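Local coordinates for putative epoxide hydrolase protein (Klebsiella pneumoniae subsp. pneumoniae, PDB 5BOV) that is a putative epoxide hydrolase of the alpha/beta hydrolase fold, at residues 35-40 against 62-67. Numbering follows the deposited sequence.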
ATOM      1  N   ILE A  35      -8.408   8.106   1.782  1.00  7.89           N
ATOM      2  CA  ILE A  35      -7.145   7.989   1.056  1.00  8.04           C
ATOM      3  C   ILE A  35      -6.888   6.502   0.853  1.00  7.62           C
ATOM      4  O   ILE A  35      -6.884   5.728   1.829  1.00  7.09           O
ATOM      5  CB  ILE A  35      -5.965   8.673   1.787  1.00  9.16           C
ATOM      6  CG1 ILE A  35      -6.308  10.160   2.021  1.00 10.01           C
ATOM      7  CG2 ILE A  35      -4.686   8.496   0.969  1.00  9.43           C
ATOM      8  CD1 ILE A  35      -5.276  10.898   2.836  1.00 10.86           C
ATOM      9  N   LEU A  36      -6.757   6.123  -0.416  1.00  7.25           N
ATOM     10  CA  LEU A  36      -6.686   4.721  -0.817  1.00  7.07           C
ATOM     11  C   LEU A  36      -5.275   4.504  -1.319  1.00  7.07           C
ATOM     12  O   LEU A  36      -4.857   5.084  -2.312  1.00  6.85           O
ATOM     13  CB  LEU A  36      -7.706   4.416  -1.927  1.00  7.38           C
ATOM     14  CG  LEU A  36      -9.180   4.723  -1.571  1.00  7.43           C
ATOM     15  CD1 LEU A  36     -10.064   4.549  -2.817  1.00  7.75           C
ATOM     16  CD2 LEU A  36      -9.675   3.880  -0.407  1.00  7.38           C
ATOM     17  N   LEU A  37      -4.591   3.504  -0.717  1.00  6.83           N
ATOM     18  CA  LEU A  37      -3.180   3.281  -1.004  1.00  7.11           C
ATOM     19  C   LEU A  37      -2.938   1.921  -1.613  1.00  6.99           C
ATOM     20  O   LEU A  37      -3.293   0.851  -1.030  1.00  6.46           O
ATOM     21  CB  LEU A  37      -2.399   3.421   0.308  1.00  7.40           C
ATOM     22  CG  LEU A  37      -2.487   4.759   1.037  1.00  7.78           C
ATOM     23  CD1 LEU A  37      -1.681   4.721   2.328  1.00  8.22           C
ATOM     24  CD2 LEU A  37      -2.056   5.941   0.169  1.00  8.10           C
ATOM     25  N   HIS A  38      -2.267   1.911  -2.765  1.00  7.29           N
ATOM     26  CA  HIS A  38      -1.987   0.650  -3.459  1.00  7.09           C
ATOM     27  C   HIS A  38      -0.751  -0.060  -2.902  1.00  7.38           C
ATOM     28  O   HIS A  38      -0.026   0.495  -2.063  1.00  7.24           O
ATOM     29  CB  HIS A  38      -1.832   0.945  -4.947  1.00  7.19           C
ATOM     30  CG  HIS A  38      -0.603   1.728  -5.311  1.00  6.92           C
ATOM     31  ND1 HIS A  38       0.644   1.142  -5.394  1.00  7.22           N
ATOM     32  CD2 HIS A  38      -0.403   3.050  -5.514  1.00  7.03           C
ATOM     33  CE1 HIS A  38       1.553   2.068  -5.670  1.00  7.07           C
ATOM     34  NE2 HIS A  38       0.932   3.224  -5.799  1.00  7.11           N
ATOM     35  N   GLY A  39      -0.529  -1.253  -3.449  1.00  7.15           N
ATOM     36  CA  GLY A  39       0.574  -2.077  -3.088  1.00  7.19           C
ATOM     37  C   GLY A  39       1.547  -2.325  -4.230  1.00  7.11           C
ATOM     38  O   GLY A  39       1.456  -1.688  -5.298  1.00  7.01           O
ATOM     39  N   TRP A  40       2.429  -3.284  -3.988  1.00  6.76           N
ATOM     40  CA  TRP A  40       3.519  -3.648  -4.968  1.00  7.40           C
ATOM     41  C   TRP A  40       3.158  -5.017  -5.612  1.00  7.72           C
ATOM     42  O   TRP A  40       2.801  -5.955  -4.844  1.00  8.03           O
ATOM     43  CB  TRP A  40       4.874  -3.800  -4.280  1.00  7.65           C
ATOM     44  CG  TRP A  40       5.927  -4.191  -5.231  1.00  8.05           C
ATOM     45  CD1 TRP A  40       6.658  -3.360  -5.989  1.00  8.16           C
ATOM     46  CD2 TRP A  40       6.381  -5.507  -5.532  1.00  8.27           C
ATOM     47  NE1 TRP A  40       7.521  -4.065  -6.781  1.00  8.55           N
ATOM     48  CE2 TRP A  40       7.371  -5.395  -6.520  1.00  8.55           C
ATOM     49  CE3 TRP A  40       5.996  -6.769  -5.129  1.00  8.36           C
ATOM     50  CZ2 TRP A  40       7.990  -6.523  -7.091  1.00  8.81           C
ATOM     51  CZ3 TRP A  40       6.655  -7.859  -5.643  1.00  8.48           C
ATOM     52  CH2 TRP A  40       7.618  -7.736  -6.654  1.00  8.67           C
ATOM     53  N   ILE A  62      -9.063  10.394  -2.390  1.00  9.08           N
ATOM     54  CA  ILE A  62      -7.699  10.668  -2.838  1.00  9.34           C
ATOM     55  C   ILE A  62      -6.993   9.364  -3.100  1.00  8.22           C
ATOM     56  O   ILE A  62      -6.965   8.468  -2.212  1.00  8.17           O
ATOM     57  CB  ILE A  62      -6.911  11.415  -1.734  1.00 10.18           C
ATOM     58  CG1 ILE A  62      -7.624  12.686  -1.239  1.00 11.88           C
ATOM     59  CG2 ILE A  62      -5.486  11.700  -2.192  1.00 10.66           C
ATOM     60  CD1 ILE A  62      -7.744  13.679  -2.294  1.00 12.81           C
ATOM     61  N   VAL A  63      -6.435   9.223  -4.309  1.00  7.83           N
ATOM     62  CA  VAL A  63      -5.731   7.968  -4.655  1.00  7.60           C
ATOM     63  C   VAL A  63      -4.339   8.292  -5.243  1.00  7.57           C
ATOM     64  O   VAL A  63      -4.250   8.647  -6.438  1.00  7.70           O
ATOM     65  CB  VAL A  63      -6.519   7.108  -5.661  1.00  7.57           C
ATOM     66  CG1 VAL A  63      -5.935   5.719  -5.744  1.00  7.31           C
ATOM     67  CG2 VAL A  63      -8.000   7.027  -5.295  1.00  8.02           C
ATOM     68  N   PRO A  64      -3.278   8.266  -4.412  1.00  7.44           N
ATOM     69  CA  PRO A  64      -1.984   8.631  -4.868  1.00  7.53           C
ATOM     70  C   PRO A  64      -1.134   7.518  -5.363  1.00  7.78           C
ATOM     71  O   PRO A  64      -1.236   6.395  -4.860  1.00  7.58           O
ATOM     72  CB  PRO A  64      -1.348   9.227  -3.598  1.00  7.67           C
ATOM     73  CG  PRO A  64      -1.925   8.384  -2.484  1.00  7.64           C
ATOM     74  CD  PRO A  64      -3.306   8.045  -2.936  1.00  7.41           C
ATOM     75  N   TYR A  65      -0.264   7.829  -6.316  1.00  8.24           N
ATOM     76  CA  TYR A  65       0.839   6.915  -6.625  1.00  8.24           C
ATOM     77  C   TYR A  65       1.851   7.006  -5.496  1.00  8.70           C
ATOM     78  O   TYR A  65       2.294   8.112  -5.096  1.00  8.60           O
ATOM     79  CB  TYR A  65       1.543   7.278  -7.917  1.00  8.81           C
ATOM     80  CG  TYR A  65       0.802   7.069  -9.201  1.00  9.03           C
ATOM     81  CD1 TYR A  65       0.555   5.787  -9.672  1.00  9.39           C
ATOM     82  CD2 TYR A  65       0.360   8.150  -9.972  1.00  9.31           C
ATOM     83  CE1 TYR A  65      -0.024   5.571 -10.923  1.00  9.21           C
ATOM     84  CE2 TYR A  65      -0.297   7.958 -11.182  1.00  9.80           C
ATOM     85  CZ  TYR A  65      -0.459   6.669 -11.673  1.00  9.76           C
ATOM     86  OH  TYR A  65      -1.086   6.452 -12.862  1.00 10.54           O
ATOM     87  N   LEU A  66       2.270   5.875  -4.948  1.00  8.56           N
ATOM     88  CA  LEU A  66       3.371   5.853  -3.996  1.00  9.37           C
ATOM     89  C   LEU A  66       4.730   6.263  -4.694  1.00  9.15           C
ATOM     90  O   LEU A  66       4.838   6.201  -5.892  1.00  8.61           O
ATOM     91  CB  LEU A  66       3.509   4.478  -3.372  1.00  9.98           C
ATOM     92  CG  LEU A  66       2.297   3.979  -2.541  1.00  9.90           C
ATOM     93  CD1 LEU A  66       2.663   2.593  -2.023  1.00  9.99           C
ATOM     94  CD2 LEU A  66       1.973   4.904  -1.406  1.00 10.43           C
ATOM     95  N   ARG A  67       5.711   6.652  -3.875  1.00  8.96           N
ATOM     96  CA  ARG A  67       7.049   6.850  -4.389  1.00  9.53           C
ATOM     97  C   ARG A  67       7.482   5.594  -5.211  1.00  9.45           C
ATOM     98  O   ARG A  67       7.201   4.454  -4.803  1.00  8.27           O
ATOM     99  CB  ARG A  67       8.015   7.172  -3.254  1.00  9.82           C
ATOM    100  CG  ARG A  67       8.149   6.105  -2.153  1.00  9.90           C
ATOM    101  CD  ARG A  67       9.353   6.373  -1.229  1.00 10.64           C
ATOM    102  NE  ARG A  67       9.208   7.646  -0.572  1.00 11.08           N
ATOM    103  CZ  ARG A  67      10.212   8.412  -0.110  1.00 11.70           C
ATOM    104  NH1 ARG A  67      11.484   7.962  -0.138  1.00 11.68           N
ATOM    105  NH2 ARG A  67       9.966   9.582   0.392  1.00 12.33           N
TER
HETATM  106  O   HOH W   1      -2.973   4.364  -4.142  1.00  8.06           O
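The imidazole of His-38 carries Leu-66 over one face, with CG of Leu-66 3.9 Å from the ring centroid in a CH-pi contact and CD1 above the same face toward the rim. At its edge, near the ring plane, lie Pro-64 O and the CA of Tyr-65. Both ring nitrogens are engaged. NE2 of His-38 accepts the backbone N-H of Leu-66, N to NE2 3.1 Å. That bond is almost straight at the hydrogen (177°), although the donor sits 28° out of the ring plane. On the other side ND1 donates to Gly-39 O, which lies in the plane of the imidazole at 2.9 Å from ND1. The two bonds, one accepted at NE2 and one donated from ND1, fix the rotation of the ring. With chi1 at 69°, CG lies between the backbone N and the carbonyl carbon, and the ring tip swings across to 62-67. Tyr-69 meets the same ring edge-to-face.

A water standing in for a lost rung between parallel strands is well illustrated here. Strands 32-37 and 59-74 are neighbours in the central sheet of the alpha/beta hydrolase fold, joined by a beta-alpha-beta crossover through helix 50-56. The chains draw apart past the strand pair, from 4.8 Å between the CA atoms of Ile-35 and Ile-62 to 7.5 Å between those of His-38 and Leu-66. Leu-36 N still bonds Ile-62 O directly at 3.0 Å, but beyond it a water takes over, donating to Leu-36 O and Pro-64 O and accepting from His-38 N. Pro-64, lacking an N-H, instead brings its CD to 3.4 Å from Leu-36 O.

On the face bearing Ile-35 and Ile-62, whose side chains run side by side, Leu-37 lays CD2 against CG of Pro-64 at 3.6 Å beneath helix 85-98. Further along, Trp-40 N bonds Asp-110 OD2, linking 35-40 to the presumed nucleophile elbow.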